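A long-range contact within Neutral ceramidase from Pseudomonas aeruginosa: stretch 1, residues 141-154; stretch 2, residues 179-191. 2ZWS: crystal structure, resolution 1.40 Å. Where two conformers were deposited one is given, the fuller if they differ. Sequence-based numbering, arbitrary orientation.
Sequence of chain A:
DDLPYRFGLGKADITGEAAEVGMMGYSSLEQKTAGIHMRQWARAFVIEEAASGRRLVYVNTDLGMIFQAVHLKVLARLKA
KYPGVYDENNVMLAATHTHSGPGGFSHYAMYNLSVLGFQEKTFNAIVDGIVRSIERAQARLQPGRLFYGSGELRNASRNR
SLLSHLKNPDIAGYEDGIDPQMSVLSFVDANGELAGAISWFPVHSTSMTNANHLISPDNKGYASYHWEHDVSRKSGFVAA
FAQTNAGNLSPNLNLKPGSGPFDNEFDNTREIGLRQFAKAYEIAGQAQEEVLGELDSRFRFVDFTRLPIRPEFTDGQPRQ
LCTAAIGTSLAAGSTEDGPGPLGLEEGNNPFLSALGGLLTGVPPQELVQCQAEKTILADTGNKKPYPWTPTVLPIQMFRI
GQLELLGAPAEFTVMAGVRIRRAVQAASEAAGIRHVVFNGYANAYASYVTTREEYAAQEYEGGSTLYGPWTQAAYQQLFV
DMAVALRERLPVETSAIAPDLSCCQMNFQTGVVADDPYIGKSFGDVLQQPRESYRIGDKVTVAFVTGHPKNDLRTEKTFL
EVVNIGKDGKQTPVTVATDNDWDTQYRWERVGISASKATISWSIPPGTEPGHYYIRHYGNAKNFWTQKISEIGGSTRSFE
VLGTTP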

# COMPACT_ATOMS: atom_id res chain seq x y z
N LEU A 141 9.30 -13.90 -17.36
CA LEU A 141 10.39 -13.08 -17.89
C LEU A 141 10.37 -13.04 -19.41
O LEU A 141 10.12 -14.07 -20.06
CB LEU A 141 11.75 -13.54 -17.35
CG LEU A 141 12.08 -13.09 -15.91
CD1 LEU A 141 13.18 -13.96 -15.30
CD2 LEU A 141 12.49 -11.64 -15.89
N GLN A 142 10.61 -11.86 -19.97
CA GLN A 142 10.60 -11.66 -21.43
C GLN A 142 11.58 -10.54 -21.79
O GLN A 142 11.79 -9.62 -21.02
CB GLN A 142 9.19 -11.27 -21.91
CG GLN A 142 8.64 -10.02 -21.21
CD GLN A 142 7.21 -9.70 -21.61
OE1 GLN A 142 6.32 -9.60 -20.77
NE2 GLN A 142 6.99 -9.55 -22.90
N PRO A 143 12.19 -10.60 -22.99
CA PRO A 143 13.06 -9.51 -23.41
C PRO A 143 12.31 -8.21 -23.66
O PRO A 143 11.18 -8.23 -24.15
CB PRO A 143 13.65 -10.01 -24.73
CG PRO A 143 12.77 -11.08 -25.17
CD PRO A 143 12.09 -11.67 -23.99
N GLY A 144 12.93 -7.08 -23.37
CA GLY A 144 12.27 -5.82 -23.59
C GLY A 144 13.16 -4.63 -23.36
O GLY A 144 14.39 -4.74 -23.13
N ARG A 145 12.51 -3.48 -23.48
CA ARG A 145 13.13 -2.18 -23.30
C ARG A 145 12.43 -1.46 -22.16
O ARG A 145 11.23 -1.70 -21.87
CB ARG A 145 12.96 -1.35 -24.56
CG ARG A 145 13.63 -2.03 -25.76
CD ARG A 145 13.31 -1.34 -27.08
NE ARG A 145 14.03 -0.08 -27.27
CZ ARG A 145 14.00 0.63 -28.41
NH1 ARG A 145 14.70 1.75 -28.52
NH2 ARG A 145 13.27 0.20 -29.44
N LEU A 146 13.17 -0.58 -21.52
CA LEU A 146 12.67 0.25 -20.43
C LEU A 146 12.74 1.71 -20.84
O LEU A 146 13.76 2.19 -21.36
CB LEU A 146 13.49 0.02 -19.16
CG LEU A 146 13.09 -1.10 -18.17
CD1 LEU A 146 12.61 -2.38 -18.80
CD2 LEU A 146 14.22 -1.42 -17.20
N PHE A 147 11.65 2.42 -20.61
CA PHE A 147 11.65 3.87 -20.79
C PHE A 147 11.29 4.62 -19.53
O PHE A 147 10.52 4.12 -18.70
CB PHE A 147 10.73 4.29 -21.94
CG PHE A 147 11.18 3.81 -23.27
CD1 PHE A 147 11.85 4.67 -24.12
CD2 PHE A 147 10.99 2.49 -23.66
CE1 PHE A 147 12.29 4.22 -25.38
CE2 PHE A 147 11.46 2.03 -24.92
CZ PHE A 147 12.12 2.90 -25.75
N TYR A 148 11.84 5.81 -19.41
CA TYR A 148 11.56 6.70 -18.28
C TYR A 148 10.98 8.03 -18.79
O TYR A 148 11.42 8.55 -19.82
CB TYR A 148 12.85 6.98 -17.50
CG TYR A 148 12.66 8.01 -16.42
CD1 TYR A 148 12.82 9.36 -16.73
CD2 TYR A 148 12.28 7.66 -15.13
CE1 TYR A 148 12.62 10.32 -15.77
CE2 TYR A 148 12.10 8.64 -14.15
CZ TYR A 148 12.27 9.94 -14.50
OH TYR A 148 12.08 10.93 -13.56
N GLY A 149 10.01 8.59 -18.07
CA GLY A 149 9.57 9.95 -18.35
C GLY A 149 9.03 10.59 -17.10
O GLY A 149 8.76 9.89 -16.12
N SER A 150 8.87 11.90 -17.14
CA SER A 150 8.28 12.63 -16.04
C SER A 150 7.40 13.77 -16.55
O SER A 150 7.50 14.18 -17.73
CB SER A 150 9.37 13.13 -15.10
OG SER A 150 10.11 14.18 -15.68
N GLY A 151 6.51 14.24 -15.68
CA GLY A 151 5.64 15.37 -16.00
C GLY A 151 5.02 15.94 -14.75
O GLY A 151 5.15 15.36 -13.67
N GLU A 152 4.33 17.06 -14.91
CA GLU A 152 3.79 17.76 -13.77
C GLU A 152 2.29 17.54 -13.69
O GLU A 152 1.54 17.82 -14.63
CB GLU A 152 4.13 19.26 -13.82
CG GLU A 152 5.62 19.56 -13.67
CD GLU A 152 5.91 20.95 -13.09
OE1 GLU A 152 5.00 21.79 -13.04
OE2 GLU A 152 7.07 21.19 -12.69
N LEU A 153 1.86 17.02 -12.54
CA LEU A 153 0.43 16.76 -12.29
C LEU A 153 -0.06 17.80 -11.27
O LEU A 153 0.35 17.76 -10.11
CB LEU A 153 0.23 15.31 -11.79
CG LEU A 153 -1.17 14.90 -11.31
CD1 LEU A 153 -2.23 15.22 -12.39
CD2 LEU A 153 -1.19 13.41 -10.93
N ARG A 154 -0.92 18.73 -11.72
CA ARG A 154 -1.26 19.94 -10.93
C ARG A 154 -2.35 19.88 -9.86
O ARG A 154 -2.23 20.50 -8.80
CB ARG A 154 -1.70 21.09 -11.87
CG ARG A 154 -0.75 21.48 -12.95
CD ARG A 154 -1.27 22.76 -13.66
NE ARG A 154 -2.59 22.64 -14.28
CZ ARG A 154 -2.83 22.05 -15.45
NH1 ARG A 154 -1.85 21.51 -16.17
NH2 ARG A 154 -4.08 22.02 -15.92
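Stretch 2, residues 179-191: DPQMSVLSFVDAN

Neighbouring antiparallel strands illustrate a general rule: the backbone ladder sets the register, and the side chains then fill the two faces that the ladder creates. In neutral ceramidase, from Gln181 onward stretch 2 runs as an extended strand beside strand 142-152, their N-to-C directions 163° apart and their axes 4.7 Å apart at closest approach. Stretch 2 enters through Pro180, which covers more of this contact than any other residue, 78 Å². Its phi/psi of -85/-2 departs from the extended conformation that follows, yet its carbonyl already belongs to the ladder: Leu153 N donates to Pro180 O at 2.8 Å, with a nearly straight N-H...O angle of 176°.

From there the register pairs Met182 with Gly151, Val184 with Gly149, Ser186 with Phe147 and Val188 with Arg145, each by two reciprocal hydrogen bonds. At the last pair, Arg145 N to Val188 O and Val188 N to Arg145 O are both 2.8 Å. The intervening pairs lack such bonds and bring the chains closer, the CA atoms of Ser150 and Ser183 lying 4.3 Å apart.

Phe147 and Val188, which bury 76 and 68 Å², show how a face is packed. Both project to the same side of the sheet. Val188 belongs to the next hydrogen-bonded pair, two residues along; the aromatic ring rises off the sheet on the side of Arg145, within reach of Val188, and Phe147 CD2 meets Val188 CG2 at 3.8 Å. Directly opposite Phe147 stands the small Ser186, whose OG lies 3.4 Å from Phe147 CB. Farther along this face, Met182 has only glycine across from it; Met182 CE instead reaches Leu153 CD2 at 3.8 Å. On the other face Leu146 CD1 lies 3.7 Å from Phe187 CD2, and Tyr148 pairs in register with Leu185, but Tyr148 OH reaches Ser183 OG at 3.2 Å. Together the two stretches bury 981 Å².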

# COMPACT_ATOMS: atom_id res chain seq x y z
N ASP A 179 4.30 18.59 -4.52
CA ASP A 179 5.31 18.06 -5.40
C ASP A 179 4.56 17.54 -6.63
O ASP A 179 3.86 16.52 -6.56
CB ASP A 179 6.12 16.94 -4.73
CG ASP A 179 7.14 16.31 -5.67
OD1 ASP A 179 7.24 16.73 -6.85
OD2 ASP A 179 7.84 15.38 -5.22
N PRO A 180 4.62 18.27 -7.75
CA PRO A 180 3.75 17.92 -8.85
C PRO A 180 4.38 16.83 -9.72
O PRO A 180 3.77 16.37 -10.67
CB PRO A 180 3.66 19.23 -9.63
CG PRO A 180 5.00 19.80 -9.47
CD PRO A 180 5.45 19.45 -8.05
N GLN A 181 5.60 16.41 -9.39
CA GLN A 181 6.29 15.50 -10.30
C GLN A 181 5.76 14.08 -10.24
O GLN A 181 5.78 13.45 -9.18
CB GLN A 181 7.80 15.49 -10.07
CG GLN A 181 8.52 14.63 -11.13
CD GLN A 181 10.02 14.85 -11.12
OE1 GLN A 181 10.56 15.62 -11.94
NE2 GLN A 181 10.69 14.22 -10.19
N MET A 182 5.29 13.60 -11.40
CA MET A 182 5.08 12.18 -11.59
C MET A 182 6.18 11.61 -12.51
O MET A 182 6.47 12.19 -13.57
CB MET A 182 3.71 11.91 -12.21
CG MET A 182 3.49 10.41 -12.51
SD MET A 182 1.87 10.06 -13.19
CE MET A 182 0.83 10.24 -11.72
N SER A 183 6.77 10.48 -12.11
CA SER A 183 7.75 9.77 -12.93
C SER A 183 7.12 8.44 -13.33
O SER A 183 6.37 7.84 -12.56
CB SER A 183 9.01 9.47 -12.09
OG SER A 183 9.60 10.68 -11.60
N VAL A 184 7.43 7.98 -14.54
CA VAL A 184 6.93 6.68 -15.01
C VAL A 184 8.07 5.86 -15.59
O VAL A 184 8.80 6.34 -16.46
CB VAL A 184 5.78 6.82 -16.05
CG1 VAL A 184 5.25 5.43 -16.50
CG2 VAL A 184 4.64 7.68 -15.50
N LEU A 185 8.21 4.63 -15.08
CA LEU A 185 9.06 3.61 -15.71
C LEU A 185 8.15 2.66 -16.51
O LEU A 185 7.28 1.98 -15.94
CB LEU A 185 9.86 2.81 -14.67
CG LEU A 185 10.84 1.74 -15.19
CD1 LEU A 185 11.92 2.31 -16.09
CD2 LEU A 185 11.51 1.03 -14.03
N SER A 186 8.33 2.66 -17.84
CA SER A 186 7.51 1.81 -18.66
C SER A 186 8.29 0.62 -19.17
O SER A 186 9.51 0.70 -19.40
CB SER A 186 6.86 2.59 -19.80
OG SER A 186 7.83 3.34 -20.51
N PHE A 187 7.56 -0.48 -19.30
CA PHE A 187 8.11 -1.76 -19.70
C PHE A 187 7.56 -2.11 -21.07
O PHE A 187 6.36 -2.41 -21.21
CB PHE A 187 7.75 -2.83 -18.67
CG PHE A 187 8.32 -2.57 -17.32
CD1 PHE A 187 7.72 -1.65 -16.45
CD2 PHE A 187 9.49 -3.21 -16.91
CE1 PHE A 187 8.26 -1.40 -15.18
CE2 PHE A 187 10.03 -2.99 -15.63
CZ PHE A 187 9.42 -2.06 -14.77
N VAL A 188 8.45 -2.09 -22.06
CA VAL A 188 8.02 -2.23 -23.47
C VAL A 188 8.53 -3.58 -23.97
O VAL A 188 9.73 -3.88 -23.86
CB VAL A 188 8.54 -1.03 -24.32
CG1 VAL A 188 8.28 -1.25 -25.83
CG2 VAL A 188 7.91 0.29 -23.85
N ASP A 189 7.63 -4.40 -24.50
CA ASP A 189 7.99 -5.74 -24.93
C ASP A 189 8.65 -5.77 -26.33
O ASP A 189 8.79 -4.74 -27.00
CB ASP A 189 6.78 -6.68 -24.82
CG ASP A 189 5.69 -6.38 -25.83
OD1 ASP A 189 5.94 -5.66 -26.84
OD2 ASP A 189 4.57 -6.90 -25.62
N ALA A 190 9.02 -6.97 -26.77
CA ALA A 190 9.69 -7.18 -28.05
C ALA A 190 8.85 -6.77 -29.26
O ALA A 190 9.36 -6.73 -30.38
CB ALA A 190 10.10 -8.63 -28.16
N ASN A 191 7.57 -6.46 -29.03
CA ASN A 191 6.66 -5.93 -30.07
C ASN A 191 6.61 -4.40 -30.35
O ASN A 191 5.75 -3.98 -31.09
CB ASN A 191 5.23 -6.52 -29.97
CG ASN A 191 5.18 -8.03 -30.21
OD1 ASN A 191 5.89 -8.58 -31.07
ND2 ASN A 191 4.32 -8.71 -29.46
O HOH W 1 8.91 -9.29 -25.01
O HOH W 2 4.40 -8.85 -23.88
O HOH W 3 8.54 16.85 -14.33